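Side-chain contacts in putative polyketide cyclase SMa1630 (Sinorhizobium meliloti 1021, PDB 4U13), which is of unproven function but, as a SnoaL-like protein of the NTF2 clan, may act as a polyketide cyclase: residues F14-C19 / D23-T28; D8-Y13 / D73-R78. All blocks are in the same frame, centred on the assembly; numbering follows the deposited sequence.

How the contacts relate
A small alpha-plus-beta fold illustrates how one helix can serve two neighbours through different faces. From the N terminus, helix 8-19 supplies the first segment of both contacts. Its later turns, 14-19, meet 23-28 on the short helix 22-26, and contact 1 thereby closes a tight hairpin of two helices. The earlier turns, 8-13, wait some sixty residues for strand 74-82, so the long loop of contact 2 encloses the small one. Contact 1 joins helix to helix, contact 2 joins helix to sheet, and their centres lie about 12 Å apart. Direct packing bridges them: L25 lies against Y13, T28 against M12, and F14 against V77.

Contact 1: F14-C19 / D23-T28; sequences FDADSC and DALSET
The backbones of 14-19 and 23-28 approach most closely at A16 and L25, whose CA atoms lie 5.5 Å apart, and no hydrogen bond crosses between the two segments. Such nearness is consistent with the small side chains of A16 and A24. The methyl group of A16 points toward the second helix and meets A24 methyl to methyl, CB to CB at 3.9 Å. The same A16 CB rests against the backbone as well, 3.8 Å from L25 N, and has L25 CB beside it at 4.2 Å. With CG anti to the backbone N (chi1 -160°), the side chain of L25 runs alongside helix 8-19, bringing its CD2 to 4.4 Å from D17 N. This is an alpha-alpha hairpin, an antiparallel pair of helices in the N-terminal part of the chain, within a SnoaL-like fold, with only three residues between the segments. In that connection D21 OD1 is hydrogen-bonded to A24 N. On helix 8-19 the carboxylate of D17 turns elsewhere, its OD1 taking a hydrogen bond from W52 NE1. One turn from A16, C19 forms a disulfide with C19 of the second subunit, which links this hairpin covalently to its partner.

Contact 2: D8-Y13 / D73-R78; sequences DIVNMY and DKALVR
Helix-on-sheet packing in an NTF2-like domain is exemplified where V10, on the N-terminal helix 8-19, meets A75 and V77 on strand 74-82. A single side chain carries the helix's part of the contact. The CB of V10 points toward the strand, and its two methyl groups divide the work: CG2 lies 4.2 Å from A75 CB, while CG1 lies 4.2 Å from V77 CG2. The first torsion of V10 explains this division, since CG1 stands anti to the backbone N (chi1 169°) and CG2 anti to the carbonyl carbon, so that the fork spreads across two positions of the strand. A75 and V77 are two residues apart and therefore present their side chains on the same face of the sheet. V77 offers the branch that stands beside its own backbone N, and the two valines run alongside one another, pointing opposite ways. Nothing polar crosses the interface; these are apolar contacts among buried residues, and the nearest CA atoms, those of V10 and A75, remain 8.0 Å apart, so the two elements meet through their side chains. Around the pair, V10 also touches F96 on the adjacent strand 90-99, and the ring of Y13 meets F96 edge-to-face. Backbone hydrogen bonds join A75 to F96 and V77 to Y94, holding the two strands together beneath the helix. A helix laid by its apolar side chains on one face of a strongly curved mixed sheet is characteristic of the NTF2-like alpha-plus-beta cone.

Contact 1: F14-C19 / D23-T28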
ATOM      1  N   PHE A  14       8.008  -2.576  -1.015  1.00 47.99           N
ATOM      2  CA  PHE A  14       6.902  -2.468  -0.064  1.00 45.63           C
ATOM      3  C   PHE A  14       5.553  -2.700  -0.688  1.00 47.15           C
ATOM      4  O   PHE A  14       4.659  -3.212  -0.023  1.00 46.18           O
ATOM      5  CB  PHE A  14       6.906  -1.105   0.617  1.00 46.06           C
ATOM      6  CG  PHE A  14       7.978  -0.990   1.661  1.00 45.46           C
ATOM      7  CD1 PHE A  14       7.870  -1.694   2.822  1.00 45.10           C
ATOM      8  CD2 PHE A  14       9.113  -0.248   1.442  1.00 46.13           C
ATOM      9  CE1 PHE A  14       8.852  -1.609   3.788  1.00 45.44           C
ATOM     10  CE2 PHE A  14      10.079  -0.142   2.388  1.00 45.54           C
ATOM     11  CZ  PHE A  14       9.966  -0.869   3.564  1.00 45.36           C
ATOM     12  N   ASP A  15       5.396  -2.372  -1.966  1.00 49.66           N
ATOM     13  CA  ASP A  15       4.099  -2.605  -2.691  1.00 52.36           C
ATOM     14  C   ASP A  15       3.847  -4.097  -2.865  1.00 51.01           C
ATOM     15  O   ASP A  15       2.702  -4.625  -2.696  1.00 49.36           O
ATOM     16  CB  ASP A  15       4.109  -1.984  -4.087  1.00 60.15           C
ATOM     17  CG  ASP A  15       3.940  -0.434  -4.075  1.00 65.13           C
ATOM     18  OD1 ASP A  15       3.228   0.102  -3.200  1.00 68.55           O
ATOM     19  OD2 ASP A  15       4.496   0.258  -4.968  1.00 77.73           O
ATOM     20  N   ALA A  16       4.940  -4.768  -3.156  1.00 47.62           N
ATOM     21  CA  ALA A  16       4.914  -6.205  -3.361  1.00 49.48           C
ATOM     22  C   ALA A  16       4.783  -6.988  -2.069  1.00 49.29           C
ATOM     23  O   ALA A  16       4.021  -7.941  -2.009  1.00 49.70           O
ATOM     24  CB  ALA A  16       6.183  -6.633  -4.083  1.00 49.99           C
ATOM     25  N   ASP A  17       5.545  -6.581  -1.057  1.00 48.98           N
ATOM     26  CA  ASP A  17       5.397  -7.106   0.271  1.00 49.65           C
ATOM     27  C   ASP A  17       3.933  -6.968   0.685  1.00 49.91           C
ATOM     28  O   ASP A  17       3.261  -7.887   1.064  1.00 48.32           O
ATOM     29  CB  ASP A  17       6.301  -6.316   1.218  1.00 53.04           C
ATOM     30  CG  ASP A  17       6.360  -6.895   2.617  1.00 56.18           C
ATOM     31  OD1 ASP A  17       6.135  -8.102   2.767  1.00 58.20           O
ATOM     32  OD2 ASP A  17       6.690  -6.152   3.579  1.00 56.43           O
ATOM     33  N   SER A  18       3.427  -5.794   0.578  1.00 49.20           N
ATOM     34  CA  SER A  18       2.061  -5.467   0.967  1.00 50.50           C
ATOM     35  C   SER A  18       0.934  -6.210   0.173  1.00 51.12           C
ATOM     36  O   SER A  18      -0.142  -6.461   0.687  1.00 49.91           O
ATOM     37  CB  SER A  18       1.970  -3.981   0.893  1.00 51.66           C
ATOM     38  OG  SER A  18       0.633  -3.586   0.955  1.00 55.52           O
ATOM     39  N   CYS A  19       1.142  -6.450  -1.121  1.00 52.84           N
ATOM     40  CA  CYS A  19       0.127  -7.107  -1.964  1.00 51.00           C
ATOM     41  C   CYS A  19       0.341  -8.583  -2.087  1.00 54.22           C
ATOM     42  O   CYS A  19      -0.367  -9.246  -2.853  1.00 56.12           O
ATOM     43  CB  CYS A  19       0.127  -6.461  -3.351  1.00 53.24           C
ATOM     44  SG  CYS A  19      -0.460  -4.682  -3.322  1.00 57.80           S
ATOM     45  N   ASP A  23       5.937 -12.554  -7.707  1.00 59.44           N
ATOM     46  CA  ASP A  23       6.701 -12.189  -8.910  1.00 62.76           C
ATOM     47  C   ASP A  23       7.404 -10.893  -8.778  1.00 62.65           C
ATOM     48  O   ASP A  23       8.583 -10.785  -9.108  1.00 61.29           O
ATOM     49  CB  ASP A  23       5.797 -12.079 -10.122  1.00 67.40           C
ATOM     50  CG  ASP A  23       5.348 -13.409 -10.581  1.00 71.37           C
ATOM     51  OD1 ASP A  23       6.218 -14.286 -10.774  1.00 77.37           O
ATOM     52  OD2 ASP A  23       4.132 -13.603 -10.715  1.00 76.27           O
ATOM     53  N   ALA A  24       6.663  -9.894  -8.314  1.00 63.49           N
ATOM     54  CA  ALA A  24       7.194  -8.547  -8.252  1.00 63.53           C
ATOM     55  C   ALA A  24       8.333  -8.531  -7.236  1.00 60.44           C
ATOM     56  O   ALA A  24       9.426  -7.989  -7.480  1.00 64.90           O
ATOM     57  CB  ALA A  24       6.084  -7.577  -7.887  1.00 63.86           C
ATOM     58  N   LEU A  25       8.091  -9.174  -6.109  1.00 57.00           N
ATOM     59  CA  LEU A  25       9.109  -9.312  -5.057  1.00 57.45           C
ATOM     60  C   LEU A  25      10.390  -9.997  -5.558  1.00 58.73           C
ATOM     61  O   LEU A  25      11.464  -9.540  -5.281  1.00 60.35           O
ATOM     62  CB  LEU A  25       8.527 -10.102  -3.901  1.00 57.33           C
ATOM     63  CG  LEU A  25       9.139 -10.051  -2.498  1.00 62.08           C
ATOM     64  CD1 LEU A  25      10.404 -10.903  -2.364  1.00 66.43           C
ATOM     65  CD2 LEU A  25       9.368  -8.640  -1.992  1.00 59.40           C
ATOM     66  N   SER A  26      10.272 -11.097  -6.283  1.00 61.37           N
ATOM     67  CA  SER A  26      11.443 -11.807  -6.780  1.00 65.93           C
ATOM     68  C   SER A  26      12.277 -10.931  -7.729  1.00 68.36           C
ATOM     69  O   SER A  26      13.496 -10.944  -7.659  1.00 72.52           O
ATOM     70  CB  SER A  26      11.018 -13.096  -7.486  1.00 69.15           C
ATOM     71  OG  SER A  26      10.453 -12.816  -8.759  1.00 73.44           O
ATOM     72  N   GLU A  27      11.611 -10.148  -8.567  1.00 68.19           N
ATOM     73  CA  GLU A  27      12.277  -9.288  -9.566  1.00 71.89           C
ATOM     74  C   GLU A  27      12.883  -7.998  -8.915  1.00 68.47           C
ATOM     75  O   GLU A  27      13.529  -7.196  -9.572  1.00 66.87           O
ATOM     76  CB  GLU A  27      11.333  -9.031 -10.815  1.00 81.26           C
ATOM     77  CG  GLU A  27      10.046  -8.187 -10.626  1.00 88.07           C
ATOM     78  CD  GLU A  27       8.876  -8.514 -11.604  1.00 99.57           C
ATOM     79  OE1 GLU A  27       8.570  -9.716 -11.808  1.00103.60           O
ATOM     80  OE2 GLU A  27       8.211  -7.571 -12.137  1.00101.00           O
ATOM     81  N   THR A  28      12.721  -7.839  -7.603  1.00 62.45           N
ATOM     82  CA  THR A  28      13.181  -6.658  -6.886  1.00 61.16           C
ATOM     83  C   THR A  28      14.650  -6.739  -6.454  1.00 62.55           C
ATOM     84  O   THR A  28      15.335  -5.720  -6.365  1.00 67.32           O
ATOM     85  CB  THR A  28      12.233  -6.431  -5.694  1.00 60.70           C
ATOM     86  OG1 THR A  28      11.165  -5.593  -6.109  1.00 60.43           O
ATOM     87  CG2 THR A  28      12.870  -5.791  -4.569  1.00 61.22           C
TER

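Contact 2: D8-Y13 / D73-R78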
ATOM      1  N   ASP A   8      12.435   4.390  -6.592  1.00 67.72           N
ATOM      2  CA  ASP A   8      11.402   3.525  -7.162  1.00 67.48           C
ATOM      3  C   ASP A   8      11.499   2.077  -6.678  1.00 61.93           C
ATOM      4  O   ASP A   8      10.494   1.432  -6.436  1.00 59.58           O
ATOM      5  CB  ASP A   8      11.491   3.518  -8.680  1.00 73.50           C
ATOM      6  CG  ASP A   8      10.947   4.771  -9.284  1.00 81.89           C
ATOM      7  OD1 ASP A   8      10.144   5.433  -8.598  1.00 88.69           O
ATOM      8  OD2 ASP A   8      11.315   5.094 -10.435  1.00 88.37           O
ATOM      9  N   ILE A   9      12.718   1.569  -6.586  1.00 60.42           N
ATOM     10  CA  ILE A   9      12.914   0.182  -6.289  1.00 60.92           C
ATOM     11  C   ILE A   9      12.522  -0.194  -4.838  1.00 59.55           C
ATOM     12  O   ILE A   9      12.013  -1.280  -4.597  1.00 58.59           O
ATOM     13  CB  ILE A   9      14.345  -0.263  -6.624  1.00 60.82           C
ATOM     14  CG1 ILE A   9      14.439  -1.793  -6.647  1.00 61.59           C
ATOM     15  CG2 ILE A   9      15.325   0.307  -5.625  1.00 63.13           C
ATOM     16  CD1 ILE A   9      13.624  -2.423  -7.761  1.00 62.78           C
ATOM     17  N   VAL A  10      12.771   0.697  -3.880  1.00 61.20           N
ATOM     18  CA  VAL A  10      12.381   0.488  -2.508  1.00 56.16           C
ATOM     19  C   VAL A  10      10.856   0.488  -2.455  1.00 56.02           C
ATOM     20  O   VAL A  10      10.206  -0.314  -1.767  1.00 55.24           O
ATOM     21  CB  VAL A  10      12.940   1.590  -1.626  1.00 59.15           C
ATOM     22  CG1 VAL A  10      12.314   1.537  -0.245  1.00 58.88           C
ATOM     23  CG2 VAL A  10      14.450   1.455  -1.535  1.00 61.32           C
ATOM     24  N   ASN A  11      10.263   1.391  -3.182  1.00 56.60           N
ATOM     25  CA  ASN A  11       8.810   1.423  -3.248  1.00 61.47           C
ATOM     26  C   ASN A  11       8.158   0.142  -3.811  1.00 59.27           C
ATOM     27  O   ASN A  11       7.061  -0.272  -3.391  1.00 55.03           O
ATOM     28  CB  ASN A  11       8.434   2.577  -4.109  1.00 69.67           C
ATOM     29  CG  ASN A  11       7.197   3.223  -3.648  1.00 80.45           C
ATOM     30  OD1 ASN A  11       7.267   4.204  -2.905  1.00 87.28           O
ATOM     31  ND2 ASN A  11       6.042   2.685  -4.069  1.00 83.59           N
HETATM   32  N   MSE A  12       8.843  -0.471  -4.768  1.00 56.28           N
HETATM   33  CA  MSE A  12       8.410  -1.734  -5.339  1.00 60.43           C
HETATM   34  C   MSE A  12       8.468  -2.853  -4.313  1.00 55.95           C
HETATM   35  O   MSE A  12       7.564  -3.673  -4.258  1.00 55.34           O
HETATM   36  CB  MSE A  12       9.313  -2.010  -6.535  1.00 68.49           C
HETATM   37  CG  MSE A  12       8.847  -3.199  -7.392  1.00 88.41           C
HETATM   38 SE   MSE A  12      10.134  -3.577  -8.905  1.00120.06          SE
HETATM   39  CE  MSE A  12      10.082  -1.752  -9.730  1.00 98.88           C
ATOM     40  N   TYR A  13       9.530  -2.891  -3.506  1.00 47.41           N
ATOM     41  CA  TYR A  13       9.616  -3.803  -2.394  1.00 46.28           C
ATOM     42  C   TYR A  13       8.372  -3.751  -1.504  1.00 46.00           C
ATOM     43  O   TYR A  13       7.703  -4.765  -1.312  1.00 47.27           O
ATOM     44  CB  TYR A  13      10.890  -3.570  -1.570  1.00 47.26           C
ATOM     45  CG  TYR A  13      10.928  -4.502  -0.407  1.00 45.91           C
ATOM     46  CD1 TYR A  13      11.428  -5.782  -0.538  1.00 47.05           C
ATOM     47  CD2 TYR A  13      10.324  -4.153   0.775  1.00 50.03           C
ATOM     48  CE1 TYR A  13      11.378  -6.672   0.509  1.00 47.12           C
ATOM     49  CE2 TYR A  13      10.244  -5.032   1.840  1.00 47.15           C
ATOM     50  CZ  TYR A  13      10.776  -6.288   1.696  1.00 48.77           C
ATOM     51  OH  TYR A  13      10.711  -7.177   2.769  1.00 55.01           O
ATOM     52  N   ASP A  73      24.341   5.230  -2.158  1.00 71.76           N
ATOM     53  CA  ASP A  73      23.683   3.999  -2.625  1.00 73.56           C
ATOM     54  C   ASP A  73      22.735   3.401  -1.562  1.00 72.89           C
ATOM     55  O   ASP A  73      22.015   2.455  -1.867  1.00 77.24           O
ATOM     56  CB  ASP A  73      24.730   2.933  -3.054  1.00 69.76           C
ATOM     57  N   LYS A  74      22.746   3.924  -0.336  1.00 72.46           N
ATOM     58  CA  LYS A  74      21.892   3.424   0.758  1.00 73.79           C
ATOM     59  C   LYS A  74      20.578   4.201   0.992  1.00 74.18           C
ATOM     60  O   LYS A  74      20.563   5.426   0.954  1.00 71.42           O
ATOM     61  CB  LYS A  74      22.648   3.401   2.092  1.00 73.55           C
ATOM     62  CG  LYS A  74      23.723   2.340   2.192  1.00 76.84           C
ATOM     63  CD  LYS A  74      23.825   1.701   3.588  1.00 79.58           C
ATOM     64  N   ALA A  75      19.487   3.455   1.251  1.00 72.39           N
ATOM     65  CA  ALA A  75      18.206   4.028   1.682  1.00 65.38           C
ATOM     66  C   ALA A  75      17.725   3.374   2.971  1.00 63.84           C
ATOM     67  O   ALA A  75      17.654   2.145   3.090  1.00 60.72           O
ATOM     68  CB  ALA A  75      17.161   3.885   0.610  1.00 63.52           C
ATOM     69  N   LEU A  76      17.398   4.238   3.925  1.00 64.06           N
ATOM     70  CA  LEU A  76      17.030   3.859   5.277  1.00 63.55           C
ATOM     71  C   LEU A  76      15.600   4.227   5.534  1.00 63.46           C
ATOM     72  O   LEU A  76      15.249   5.407   5.504  1.00 63.25           O
ATOM     73  CB  LEU A  76      17.876   4.606   6.283  1.00 66.08           C
ATOM     74  CG  LEU A  76      19.158   3.907   6.721  1.00 71.23           C
ATOM     75  CD1 LEU A  76      20.062   3.611   5.531  1.00 72.15           C
ATOM     76  CD2 LEU A  76      19.890   4.773   7.759  1.00 73.74           C
ATOM     77  N   VAL A  77      14.786   3.218   5.844  1.00 60.01           N
ATOM     78  CA  VAL A  77      13.367   3.399   5.982  1.00 54.83           C
ATOM     79  C   VAL A  77      12.923   2.881   7.340  1.00 51.71           C
ATOM     80  O   VAL A  77      13.233   1.755   7.734  1.00 56.65           O
ATOM     81  CB  VAL A  77      12.606   2.690   4.811  1.00 54.19           C
ATOM     82  CG1 VAL A  77      11.100   2.889   4.882  1.00 53.56           C
ATOM     83  CG2 VAL A  77      13.033   3.251   3.490  1.00 56.56           C
ATOM     84  N   ARG A  78      12.233   3.733   8.080  1.00 49.55           N
ATOM     85  CA  ARG A  78      11.596   3.319   9.303  1.00 49.13           C
ATOM     86  C   ARG A  78      10.217   2.793   8.923  1.00 47.87           C
ATOM     87  O   ARG A  78       9.422   3.509   8.234  1.00 44.10           O
ATOM     88  CB  ARG A  78      11.460   4.459  10.299  1.00 51.31           C
ATOM     89  CG  ARG A  78      12.782   4.834  10.944  1.00 57.72           C
ATOM     90  CD  ARG A  78      12.604   6.061  11.842  1.00 59.65           C
ATOM     91  NE  ARG A  78      11.629   5.815  12.938  1.00 61.68           N
ATOM     92  CZ  ARG A  78      11.950   5.354  14.160  1.00 58.54           C
ATOM     93  NH1 ARG A  78      13.216   5.056  14.436  1.00 57.66           N
ATOM     94  NH2 ARG A  78      11.000   5.173  15.087  1.00 54.08           N
TER